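PDB 4CZX: Pab-dependent poly(a)-specific ribonuclease subunit PAN2 from Neurospora crassa, which probably shortens the poly(A) tails of mRNA as catalytic subunit of the PAN2-PAN3 deadenylation complex, represented here by its N-terminal WD40 domain. Local coordinates for residues I106-M111 with G144-E149; A130-M136 with L150-Y156; A190-N196 with T207-R213; L222-V228 with V240-A246. All coordinates share one frame; numbering follows the deposited sequence. Where two conformers were deposited one is given.

Interaction 1: residues I106-M111 with G144-E149; sequences IRHESM and GEVVKE. With PO4 (phosphate ion), chain D.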
# COMPACT_ATOMS: atom_id res chain seq x y z
N ILE A 106 8.28 -23.07 11.66
CA ILE A 106 9.64 -23.54 11.68
C ILE A 106 10.26 -23.32 10.30
O ILE A 106 9.78 -23.84 9.30
CB ILE A 106 9.73 -25.04 12.08
CG1 ILE A 106 9.13 -25.24 13.48
CG2 ILE A 106 11.17 -25.52 12.04
CD1 ILE A 106 9.11 -26.70 13.95
N ARG A 107 11.32 -22.52 10.27
CA ARG A 107 12.01 -22.23 9.02
C ARG A 107 13.49 -22.47 9.26
O ARG A 107 14.26 -21.54 9.52
CB ARG A 107 11.74 -20.79 8.55
CG ARG A 107 12.11 -20.54 7.09
CD ARG A 107 11.84 -19.10 6.62
NE ARG A 107 12.19 -18.97 5.21
CZ ARG A 107 11.36 -19.26 4.20
NH1 ARG A 107 10.12 -19.66 4.45
NH2 ARG A 107 11.78 -19.15 2.95
N HIS A 108 13.86 -23.74 9.21
CA HIS A 108 15.20 -24.21 9.57
C HIS A 108 16.13 -24.14 8.35
O HIS A 108 15.68 -24.33 7.22
CB HIS A 108 15.09 -25.65 10.11
CG HIS A 108 16.34 -26.18 10.74
ND1 HIS A 108 17.38 -26.71 10.00
CD2 HIS A 108 16.69 -26.32 12.04
CE1 HIS A 108 18.32 -27.13 10.82
NE2 HIS A 108 17.93 -26.91 12.06
N GLU A 109 17.41 -23.85 8.58
CA GLU A 109 18.39 -23.74 7.50
C GLU A 109 18.51 -25.01 6.66
O GLU A 109 18.84 -24.94 5.49
CB GLU A 109 19.77 -23.39 8.05
CG GLU A 109 19.88 -21.97 8.58
CD GLU A 109 21.29 -21.62 9.04
OE1 GLU A 109 22.22 -22.41 8.74
OE2 GLU A 109 21.46 -20.57 9.70
N SER A 110 18.25 -26.17 7.26
CA SER A 110 18.38 -27.43 6.55
C SER A 110 17.12 -27.76 5.75
O SER A 110 17.04 -28.80 5.10
CB SER A 110 18.69 -28.57 7.52
OG SER A 110 19.98 -28.40 8.10
N MET A 111 16.13 -26.88 5.82
CA MET A 111 14.94 -27.03 5.00
C MET A 111 15.16 -26.33 3.67
O MET A 111 14.84 -25.15 3.51
CB MET A 111 13.70 -26.47 5.71
CG MET A 111 13.40 -27.17 7.01
SD MET A 111 12.05 -26.39 7.92
CE MET A 111 11.82 -27.55 9.26
N GLY A 144 6.85 -27.45 18.80
CA GLY A 144 7.09 -26.74 17.56
C GLY A 144 8.56 -26.42 17.36
O GLY A 144 8.93 -25.29 17.04
N GLU A 145 9.41 -27.42 17.58
CA GLU A 145 10.83 -27.26 17.37
C GLU A 145 11.46 -28.51 16.76
O GLU A 145 11.01 -29.63 17.00
CB GLU A 145 11.53 -26.91 18.68
CG GLU A 145 11.42 -27.97 19.76
CD GLU A 145 11.81 -27.46 21.14
OE1 GLU A 145 11.64 -26.25 21.41
OE2 GLU A 145 12.27 -28.28 21.97
N VAL A 146 12.51 -28.29 15.97
CA VAL A 146 13.35 -29.37 15.49
C VAL A 146 14.10 -29.98 16.67
O VAL A 146 14.71 -29.26 17.45
CB VAL A 146 14.37 -28.87 14.44
CG1 VAL A 146 15.35 -29.98 14.06
CG2 VAL A 146 13.63 -28.36 13.20
N VAL A 147 14.03 -31.30 16.81
CA VAL A 147 14.70 -31.98 17.91
C VAL A 147 15.87 -32.83 17.42
O VAL A 147 16.71 -33.25 18.21
CB VAL A 147 13.73 -32.88 18.70
CG1 VAL A 147 12.68 -32.02 19.40
CG2 VAL A 147 13.06 -33.89 17.78
N LYS A 148 15.91 -33.08 16.12
CA LYS A 148 16.95 -33.92 15.55
C LYS A 148 17.13 -33.63 14.07
O LYS A 148 16.17 -33.33 13.37
CB LYS A 148 16.60 -35.39 15.77
CG LYS A 148 17.76 -36.35 15.67
CD LYS A 148 17.44 -37.62 16.43
CE LYS A 148 18.68 -38.47 16.66
NZ LYS A 148 18.61 -39.19 17.97
N GLU A 149 18.37 -33.70 13.62
CA GLU A 149 18.69 -33.61 12.20
C GLU A 149 19.38 -34.89 11.77
O GLU A 149 20.29 -35.35 12.46
CB GLU A 149 19.57 -32.39 11.93
CG GLU A 149 19.97 -32.21 10.48
CD GLU A 149 20.59 -30.85 10.21
OE1 GLU A 149 20.43 -29.94 11.05
OE2 GLU A 149 21.25 -30.70 9.16
P PO4 D . 15.27 -17.33 3.66
O1 PO4 D . 16.53 -18.06 3.25
O2 PO4 D . 14.26 -17.45 2.54
O3 PO4 D . 14.73 -17.93 4.93
O4 PO4 D . 15.59 -15.87 3.91
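Ile106 and Glu145 mark the closest backbone approach, with their CA atoms 6.9 Å apart. The chains then diverge, and no beta pairing links 106-111 to 144-149. Residues His108 to Met111 form a type I turn, closed by Met111 N donating to His108 O. On the other side, a G1 bulge at Gly144-Glu145 and a classic bulge at Val147-Lys148, opposite Val138, interrupt the regular pairing of the strand. Val146 and Glu149 both point at the turn. Val146 CG2 is the apolar centre of the contact: it lies 3.9 Å from Ile106 CG2 and is also approached by His108 CD2, the histidine side chain crossing it at about a right angle. Ile106 has CG1 anti to its carbonyl carbon (chi1 -60°), and CD1 runs on to within 3.4 Å of Gly144 O. Ser110 N donates to His108 ND1 at 2.9 Å, which holds the imidazole against rotation. Ser110 OG donates to Glu149 OE2 at 2.8 Å, from above the carboxylate plane, while Glu149 OE1 lies 3.5 Å from His108 CE1 with ring and carboxylate planes 85° apart. A glutamine in place of Glu149 would remove the charge and would probably leave Lys135, which salt-bridges the same OE2, without its anionic mate. Facing away from the contact, Arg107 grips a phosphate, probably from the crystallisation liquor, through NE and NH2; Arg91 NH2 also hydrogen-bonds it. Strands 102-106 and 145-151 are the last strands of consecutive four-stranded sheets, so the contact is a seam between neighbouring blades of the WD40 beta-propeller, near their outer edges.

Interaction 2: residues A130-M136 with L150-Y156; sequences AGWQNKM and LPTQDQY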
# COMPACT_ATOMS: atom_id res chain seq x y z
N ALA A 130 11.28 -34.55 5.19
CA ALA A 130 12.36 -34.86 4.26
C ALA A 130 12.00 -34.33 2.88
O ALA A 130 10.90 -33.81 2.67
CB ALA A 130 12.61 -36.37 4.20
N GLY A 131 12.93 -34.45 1.94
CA GLY A 131 12.62 -34.04 0.58
C GLY A 131 13.76 -34.32 -0.37
O GLY A 131 14.53 -35.27 -0.19
N TRP A 132 13.89 -33.48 -1.38
CA TRP A 132 14.93 -33.68 -2.38
C TRP A 132 16.19 -32.96 -1.89
O TRP A 132 16.59 -31.93 -2.42
CB TRP A 132 14.47 -33.18 -3.75
CG TRP A 132 13.35 -34.02 -4.35
CD1 TRP A 132 12.55 -34.93 -3.69
CD2 TRP A 132 12.93 -34.04 -5.72
NE1 TRP A 132 11.66 -35.49 -4.57
CE2 TRP A 132 11.86 -34.97 -5.81
CE3 TRP A 132 13.34 -33.36 -6.87
CZ2 TRP A 132 11.21 -35.23 -7.02
CZ3 TRP A 132 12.69 -33.61 -8.06
CH2 TRP A 132 11.64 -34.54 -8.13
N GLN A 133 16.78 -33.54 -0.85
CA GLN A 133 17.92 -32.97 -0.14
C GLN A 133 18.48 -34.10 0.71
O GLN A 133 17.80 -35.11 0.91
CB GLN A 133 17.51 -31.78 0.72
CG GLN A 133 16.42 -32.11 1.73
CD GLN A 133 16.12 -30.96 2.67
OE1 GLN A 133 15.86 -29.84 2.23
NE2 GLN A 133 16.16 -31.22 3.98
N ASN A 134 19.68 -33.93 1.25
CA ASN A 134 20.30 -35.06 1.93
C ASN A 134 20.28 -34.94 3.46
O ASN A 134 21.04 -35.60 4.16
CB ASN A 134 21.73 -35.24 1.42
CG ASN A 134 21.75 -35.64 -0.05
OD1 ASN A 134 22.19 -34.88 -0.91
ND2 ASN A 134 21.26 -36.85 -0.34
N LYS A 135 19.36 -34.10 3.95
CA LYS A 135 19.08 -34.03 5.37
C LYS A 135 17.61 -34.33 5.63
O LYS A 135 16.76 -34.04 4.79
CB LYS A 135 19.42 -32.65 5.95
CG LYS A 135 20.84 -32.49 6.44
CD LYS A 135 21.73 -31.90 5.37
CE LYS A 135 22.93 -31.18 5.98
NZ LYS A 135 22.56 -29.86 6.58
N MET A 136 17.33 -34.93 6.78
CA MET A 136 15.96 -35.04 7.29
C MET A 136 15.89 -34.37 8.65
O MET A 136 16.89 -34.26 9.35
CB MET A 136 15.52 -36.50 7.40
CG MET A 136 15.67 -37.31 6.11
SD MET A 136 14.91 -38.94 6.25
CE MET A 136 15.94 -39.70 7.51
N LEU A 150 18.94 -35.49 10.67
CA LEU A 150 19.49 -36.76 10.22
C LEU A 150 20.00 -36.71 8.78
O LEU A 150 19.37 -36.10 7.92
CB LEU A 150 18.45 -37.87 10.33
CG LEU A 150 17.80 -38.01 11.71
CD1 LEU A 150 16.46 -38.73 11.60
CD2 LEU A 150 18.74 -38.74 12.64
N PRO A 151 21.13 -37.37 8.52
CA PRO A 151 21.61 -37.52 7.14
C PRO A 151 20.76 -38.54 6.40
O PRO A 151 20.26 -39.48 7.02
CB PRO A 151 23.03 -38.03 7.32
CG PRO A 151 22.97 -38.81 8.58
CD PRO A 151 22.01 -38.06 9.48
N THR A 152 20.59 -38.35 5.10
CA THR A 152 19.98 -39.40 4.29
C THR A 152 20.67 -39.47 2.94
O THR A 152 21.03 -38.44 2.35
CB THR A 152 18.46 -39.18 4.11
OG1 THR A 152 17.92 -40.26 3.34
CG2 THR A 152 18.17 -37.87 3.42
N GLN A 153 20.89 -40.69 2.46
CA GLN A 153 21.48 -40.88 1.14
C GLN A 153 20.40 -40.83 0.08
O GLN A 153 20.63 -40.35 -1.04
CB GLN A 153 22.23 -42.20 1.09
CG GLN A 153 23.50 -42.20 1.92
CD GLN A 153 24.56 -43.13 1.35
OE1 GLN A 153 24.37 -44.34 1.27
NE2 GLN A 153 25.68 -42.55 0.94
N ASP A 154 19.21 -41.31 0.43
CA ASP A 154 18.08 -41.30 -0.48
C ASP A 154 17.22 -40.06 -0.26
O ASP A 154 16.98 -39.65 0.88
CB ASP A 154 17.24 -42.58 -0.30
CG ASP A 154 17.99 -43.84 -0.72
OD1 ASP A 154 18.60 -43.84 -1.81
OD2 ASP A 154 17.97 -44.83 0.04
N GLN A 155 16.76 -39.47 -1.35
CA GLN A 155 15.89 -38.30 -1.29
C GLN A 155 14.45 -38.75 -1.49
O GLN A 155 14.19 -39.68 -2.26
CB GLN A 155 16.31 -37.26 -2.33
CG GLN A 155 17.74 -36.78 -2.13
CD GLN A 155 18.13 -35.70 -3.10
OE1 GLN A 155 17.36 -35.36 -4.01
NE2 GLN A 155 19.32 -35.14 -2.93
N TYR A 156 13.52 -38.13 -0.77
CA TYR A 156 12.17 -38.65 -0.68
C TYR A 156 11.10 -37.74 -1.28
O TYR A 156 11.14 -36.52 -1.10
CB TYR A 156 11.83 -38.95 0.79
CG TYR A 156 12.68 -40.06 1.37
CD1 TYR A 156 12.61 -41.35 0.86
CD2 TYR A 156 13.55 -39.82 2.43
CE1 TYR A 156 13.38 -42.38 1.38
CE2 TYR A 156 14.32 -40.85 2.96
CZ TYR A 156 14.22 -42.13 2.43
OH TYR A 156 14.98 -43.15 2.94
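Met136 reaches over Thr152 toward the edge of the Tyr156 ring. Its sulfur lies 3.8 Å from Tyr156 CE2, and the line from SD to the ring centroid is 75° off the ring normal, an edge-on Met-aromatic contact. In the conformer described, the thioether bend at chi3 (-66°) turns CE back to Leu150 CB. Thr152 crosses Met136 at about a right angle and sets CG2 3.7 Å from Met136 CG. Its OG1 is turned to donate to Asp154 O, in the carbonyl plane, and that oxygen also lies over one face of the Tyr156 ring. Ala130 CB meets the ring edge at CD2, while the phenol OH is bonded to Asn175. Gln155 is extended beyond CG and lies against the backbone of the inverse gamma turn centred on Trp132, with OE1 3.4 Å from Trp132 CA. Trp132 comes edge-on, its CD1 3.4 Å from Tyr156 O, while NE1 is bonded to Ser157. Asn134 ND2, in the conformer described, donates to Thr152 O at 3.1 Å, the acceptor close to the amide plane. In the backbone, Leu150 and Met136 form an antiparallel hydrogen-bonded pair, and Thr152 N and Tyr156 N donate to Asn134 O and Gly131 O. Gln133 NE2 ties the turn down, donating to Lys135 O at 3.0 Å and also to Ser110 O. Backbone and amide hydrogen bonds hold the loop that leaves strand 145-151 for the next blade, whereas Met136, Leu150, Ala130 and the Tyr156 ring add apolar contact; Tyr156 O is buried with no hydrogen-bond partner in the model, meeting a CA-H...O contact from Gly131.

Interaction 3: residues A190-N196 with T207-R213; sequences AHGAFIN and TCGGSHR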
# COMPACT_ATOMS: atom_id res chain seq x y z
N ALA A 190 9.72 -50.33 -6.57
CA ALA A 190 8.32 -50.22 -6.96
C ALA A 190 8.18 -49.87 -8.43
O ALA A 190 7.54 -50.60 -9.19
CB ALA A 190 7.61 -49.19 -6.09
N HIS A 191 8.78 -48.76 -8.85
CA HIS A 191 8.70 -48.35 -10.25
C HIS A 191 10.07 -47.94 -10.76
O HIS A 191 11.01 -47.77 -9.99
CB HIS A 191 7.68 -47.22 -10.40
CG HIS A 191 6.34 -47.54 -9.83
ND1 HIS A 191 5.30 -48.02 -10.59
CD2 HIS A 191 5.88 -47.48 -8.56
CE1 HIS A 191 4.25 -48.23 -9.82
NE2 HIS A 191 4.58 -47.92 -8.58
N GLY A 192 10.19 -47.80 -12.08
CA GLY A 192 11.48 -47.58 -12.70
C GLY A 192 12.18 -46.26 -12.40
O GLY A 192 13.39 -46.24 -12.23
N ALA A 193 11.43 -45.15 -12.35
CA ALA A 193 12.05 -43.84 -12.17
C ALA A 193 11.32 -42.93 -11.18
O ALA A 193 11.94 -42.04 -10.59
CB ALA A 193 12.17 -43.12 -13.51
N PHE A 194 10.01 -43.11 -11.05
CA PHE A 194 9.26 -42.26 -10.13
C PHE A 194 8.03 -42.93 -9.56
O PHE A 194 7.46 -43.86 -10.13
CB PHE A 194 8.83 -40.94 -10.81
CG PHE A 194 7.75 -41.11 -11.85
CD1 PHE A 194 8.09 -41.44 -13.16
CD2 PHE A 194 6.42 -40.92 -11.53
CE1 PHE A 194 7.10 -41.61 -14.13
CE2 PHE A 194 5.42 -41.09 -12.48
CZ PHE A 194 5.77 -41.43 -13.79
N ILE A 195 7.61 -42.39 -8.43
CA ILE A 195 6.40 -42.78 -7.74
C ILE A 195 5.51 -41.55 -7.74
O ILE A 195 5.91 -40.50 -7.25
CB ILE A 195 6.72 -43.26 -6.33
CG1 ILE A 195 7.33 -44.67 -6.40
CG2 ILE A 195 5.47 -43.26 -5.44
CD1 ILE A 195 7.99 -45.14 -5.14
N ASN A 196 4.33 -41.66 -8.34
CA ASN A 196 3.38 -40.55 -8.40
C ASN A 196 2.47 -40.50 -7.16
O ASN A 196 1.85 -39.48 -6.86
CB ASN A 196 2.52 -40.66 -9.66
CG ASN A 196 1.80 -39.37 -9.96
OD1 ASN A 196 2.40 -38.31 -9.98
ND2 ASN A 196 0.49 -39.45 -10.17
N THR A 207 1.56 -48.38 -4.50
CA THR A 207 2.14 -47.23 -5.19
C THR A 207 1.70 -47.14 -6.63
O THR A 207 1.37 -48.16 -7.26
CB THR A 207 3.69 -47.22 -5.17
OG1 THR A 207 4.18 -48.36 -5.89
CG2 THR A 207 4.23 -47.21 -3.74
N CYS A 208 1.72 -45.92 -7.15
CA CYS A 208 1.59 -45.64 -8.57
C CYS A 208 2.86 -44.95 -9.05
O CYS A 208 3.47 -44.19 -8.31
CB CYS A 208 0.38 -44.75 -8.84
SG CYS A 208 -1.18 -45.42 -8.27
N GLY A 209 3.28 -45.20 -10.29
CA GLY A 209 4.47 -44.54 -10.77
C GLY A 209 4.78 -44.93 -12.20
O GLY A 209 3.89 -45.41 -12.91
N GLY A 210 6.02 -44.71 -12.62
CA GLY A 210 6.43 -45.04 -13.98
C GLY A 210 7.92 -45.25 -14.16
O GLY A 210 8.72 -45.03 -13.23
N SER A 211 8.30 -45.64 -15.37
CA SER A 211 9.66 -46.08 -15.67
C SER A 211 10.63 -44.97 -16.03
O SER A 211 11.84 -45.16 -15.94
CB SER A 211 9.62 -47.11 -16.82
OG SER A 211 8.91 -48.27 -16.43
N HIS A 212 10.12 -43.81 -16.47
CA HIS A 212 10.99 -42.69 -16.84
C HIS A 212 10.37 -41.35 -16.53
O HIS A 212 9.20 -41.12 -16.83
CB HIS A 212 11.34 -42.72 -18.33
CG HIS A 212 11.95 -44.02 -18.77
ND1 HIS A 212 11.24 -44.98 -19.46
CD2 HIS A 212 13.19 -44.53 -18.59
CE1 HIS A 212 12.02 -46.01 -19.70
NE2 HIS A 212 13.21 -45.76 -19.19
N ARG A 213 11.18 -40.45 -15.98
CA ARG A 213 10.74 -39.08 -15.81
C ARG A 213 10.79 -38.37 -17.17
O ARG A 213 11.39 -38.85 -18.15
CB ARG A 213 11.60 -38.35 -14.78
CG ARG A 213 11.26 -38.77 -13.34
CD ARG A 213 12.19 -38.14 -12.32
NE ARG A 213 11.85 -38.61 -10.98
CZ ARG A 213 10.99 -37.99 -10.17
NH1 ARG A 213 10.39 -36.90 -10.58
NH2 ARG A 213 10.72 -38.49 -8.96
O HOH W 1 7.90 -48.60 -13.94
O HOH W 2 13.89 -47.44 -15.44
O HOH W 3 14.20 -40.79 -11.30
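A classic beta bulge opens the hairpin of strands 194-200 and 204-210: Ala193 N and Phe194 N both donate to Gly210 O, at 2.9 and 3.2 Å. Gly210 N returns a bond to Phe194 O, and Asn196 N closes the ladder on Cys208 O. The imidazole of His191 lies flat against the opposing backbone, with Gly209 CA 3.6 Å from the ring centroid and 13° off its normal, a CH-pi contact that Gly209, with no side chain, allows. At the ring edge, His191 NE2 and Thr207 OG1 share a hydrogen bond of 2.8 Å, while ND1 is bonded to Asp223. This Thr207-His191-Asp223 chain resembles three members of the WD40 structural tetrad (Asp-His-Ser/Thr-Trp); on the third strand Lys227, not a tryptophan, lies against His191 and Thr207. Phe194 CG stands between its backbone N and carbonyl carbon (chi1 71°), which lays the ring over the glycines, with Gly210 N 3.4 Å above its centre and His212 O 3.5 Å from CE1 at the edge. An alanine at Phe194 is likely to uncover this side of the Gly209-Gly210 backbone and open a gap beside His212. Phe194 CB also lies over one face of the Arg213 guanidinium, whose NH2 is held by Asn170 O. Water links Arg213 NE to Ala193 O, 2.7 Å from the water, alongside a weak direct bond.

Interaction 4: residues L222-V228 with V240-A246; sequences LDPYVKV and VPFAPLA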
# COMPACT_ATOMS: atom_id res chain seq x y z
N LEU A 222 2.67 -43.28 -16.99
CA LEU A 222 2.29 -44.09 -15.83
C LEU A 222 2.16 -45.59 -16.15
O LEU A 222 1.83 -45.97 -17.28
CB LEU A 222 0.98 -43.57 -15.25
CG LEU A 222 1.12 -42.22 -14.56
CD1 LEU A 222 -0.25 -41.55 -14.44
CD2 LEU A 222 1.75 -42.41 -13.19
N ASP A 223 2.40 -46.43 -15.14
CA ASP A 223 2.32 -47.88 -15.31
C ASP A 223 0.88 -48.41 -15.30
O ASP A 223 0.02 -47.84 -14.63
CB ASP A 223 3.13 -48.59 -14.22
CG ASP A 223 4.63 -48.50 -14.46
OD1 ASP A 223 5.07 -48.43 -15.63
OD2 ASP A 223 5.39 -48.51 -13.46
N PRO A 224 0.63 -49.51 -16.03
CA PRO A 224 -0.71 -50.12 -16.12
C PRO A 224 -1.02 -51.01 -14.92
O PRO A 224 -1.65 -52.07 -15.06
CB PRO A 224 -0.61 -50.95 -17.41
CG PRO A 224 0.82 -51.39 -17.42
CD PRO A 224 1.59 -50.18 -16.93
N TYR A 225 -0.55 -50.60 -13.75
CA TYR A 225 -0.76 -51.37 -12.54
C TYR A 225 -0.44 -50.54 -11.31
O TYR A 225 0.24 -49.52 -11.39
CB TYR A 225 0.10 -52.64 -12.52
CG TYR A 225 1.55 -52.40 -12.90
CD1 TYR A 225 2.43 -51.82 -12.00
CD2 TYR A 225 2.03 -52.77 -14.15
CE1 TYR A 225 3.76 -51.59 -12.34
CE2 TYR A 225 3.36 -52.55 -14.50
CZ TYR A 225 4.22 -51.97 -13.59
OH TYR A 225 5.54 -51.75 -13.93
N VAL A 226 -0.96 -51.02 -10.18
CA VAL A 226 -0.55 -50.54 -8.88
C VAL A 226 0.41 -51.56 -8.28
O VAL A 226 0.13 -52.77 -8.31
CB VAL A 226 -1.76 -50.34 -7.95
CG1 VAL A 226 -1.31 -50.08 -6.52
CG2 VAL A 226 -2.63 -49.21 -8.46
N LYS A 227 1.55 -51.10 -7.77
CA LYS A 227 2.49 -52.01 -7.10
C LYS A 227 2.06 -52.24 -5.66
O LYS A 227 1.61 -51.33 -4.99
CB LYS A 227 3.91 -51.45 -7.16
CG LYS A 227 4.59 -51.63 -8.51
CD LYS A 227 4.68 -53.13 -8.85
CE LYS A 227 5.92 -53.45 -9.66
NZ LYS A 227 7.08 -53.75 -8.77
N VAL A 228 2.19 -53.49 -5.20
CA VAL A 228 1.70 -53.87 -3.87
C VAL A 228 2.77 -54.57 -3.05
O VAL A 228 3.45 -55.47 -3.54
CB VAL A 228 0.46 -54.81 -3.98
CG1 VAL A 228 -0.10 -55.16 -2.59
CG2 VAL A 228 -0.61 -54.17 -4.86
N VAL A 240 -1.56 -55.07 -8.89
CA VAL A 240 -2.95 -54.98 -9.31
C VAL A 240 -3.04 -54.40 -10.72
O VAL A 240 -2.69 -53.24 -10.95
CB VAL A 240 -3.78 -54.10 -8.35
CG1 VAL A 240 -5.21 -53.95 -8.87
CG2 VAL A 240 -3.78 -54.71 -6.95
N PRO A 241 -3.50 -55.22 -11.67
CA PRO A 241 -3.63 -54.78 -13.07
C PRO A 241 -4.58 -53.60 -13.19
O PRO A 241 -5.67 -53.64 -12.61
CB PRO A 241 -4.19 -56.01 -13.78
CG PRO A 241 -3.87 -57.17 -12.88
CD PRO A 241 -3.95 -56.62 -11.49
N PHE A 242 -4.17 -52.57 -13.91
CA PHE A 242 -5.00 -51.39 -14.07
C PHE A 242 -4.73 -50.76 -15.43
O PHE A 242 -3.97 -49.79 -15.55
CB PHE A 242 -4.72 -50.40 -12.93
CG PHE A 242 -5.73 -49.29 -12.83
CD1 PHE A 242 -6.99 -49.52 -12.32
CD2 PHE A 242 -5.41 -48.01 -13.25
CE1 PHE A 242 -7.92 -48.49 -12.22
CE2 PHE A 242 -6.32 -46.98 -13.15
CZ PHE A 242 -7.58 -47.21 -12.64
N ALA A 243 -5.36 -51.33 -16.46
CA ALA A 243 -5.17 -50.92 -17.85
C ALA A 243 -5.38 -49.42 -18.13
O ALA A 243 -4.70 -48.86 -18.99
CB ALA A 243 -6.08 -51.74 -18.76
N PRO A 244 -6.32 -48.76 -17.42
CA PRO A 244 -6.41 -47.31 -17.68
C PRO A 244 -5.19 -46.48 -17.23
O PRO A 244 -5.24 -45.27 -17.41
CB PRO A 244 -7.64 -46.89 -16.87
CG PRO A 244 -8.47 -48.14 -16.78
CD PRO A 244 -7.47 -49.24 -16.64
N LEU A 245 -4.15 -47.13 -16.71
CA LEU A 245 -2.93 -46.49 -16.18
C LEU A 245 -3.16 -45.87 -14.81
O LEU A 245 -3.95 -44.94 -14.67
CB LEU A 245 -2.37 -45.43 -17.13
CG LEU A 245 -2.12 -45.98 -18.54
CD1 LEU A 245 -1.42 -44.94 -19.38
CD2 LEU A 245 -1.33 -47.29 -18.46
N ALA A 246 -2.43 -46.37 -13.82
CA ALA A 246 -2.69 -46.00 -12.43
C ALA A 246 -1.93 -44.76 -12.01
O ALA A 246 -0.70 -44.77 -11.97
CB ALA A 246 -2.35 -47.15 -11.51
O HOH W 4 1.33 -46.84 -11.70
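Val226 and Val240 form the antiparallel hydrogen-bonded pair toward one end of this contact, each backbone N donating to the other's O at 2.9 Å, in the carbonyl plane. Their side chains share one sheet face with Val228, whose CG2 lies 3.8 Å from Val240 CG2. Ala246 closes the same apolar patch: its CB touches Val226 CG2 at 3.7 Å and also packs on Tyr225 O. Ala246 is placed there by its own N, which donates to Asp223 O at 3.0 Å, nearly in line with the carbonyl (C=O...N angle 163°). Phe242 N donates to Pro224 O from above the carbonyl plane, and a type I turn from Phe242 to Leu245 then brings the chain back. At Leu245 the backbone has positive phi (76°), and CD2 comes to rest 3.7 Å from Pro224 CA, beside Leu222 O. Farther out, Phe242 carries Pro244 CD over the centre of one ring face and meets His269 edge-to-face. Asp223 CB lies over one face of the Tyr225 ring, near its rim, its carboxylate going to His191. Val261, on the next blade's strand 258-262, backs Val226, Phe242 and Ala246. The direct hydrogen bonds across this contact are all backbone to backbone, with one water between Tyr225 O and Ala246 O, so hydrogen bonding sets the register of the hairpin while apolar contact fills the side of Val226 and Val240.

In the fold
Interactions 1 and 2 share strand 145-151 and touch through Lys135 with Glu149 and Gln133 with Ser110; interactions 3 and 4 lie in another sheet, where strands 204-210 and 225-230 are neighbours and a backbone hydrogen bond joins Gly209 to Asp223. Interaction 1, centred about 22 Å from the chain centre, is a seam between blades resting on side chains, with one direct hydrogen bond. The other three follow backbone ladders. Interaction 3, centred about 16 Å out, has the most buried residues and a polar histidine network; interaction 4 is aliphatic across its ladder. Interaction 2 mixes amide and Met-aromatic chemistry and meets interaction 3 where Trp132 packs on Arg213. All four are partly buried.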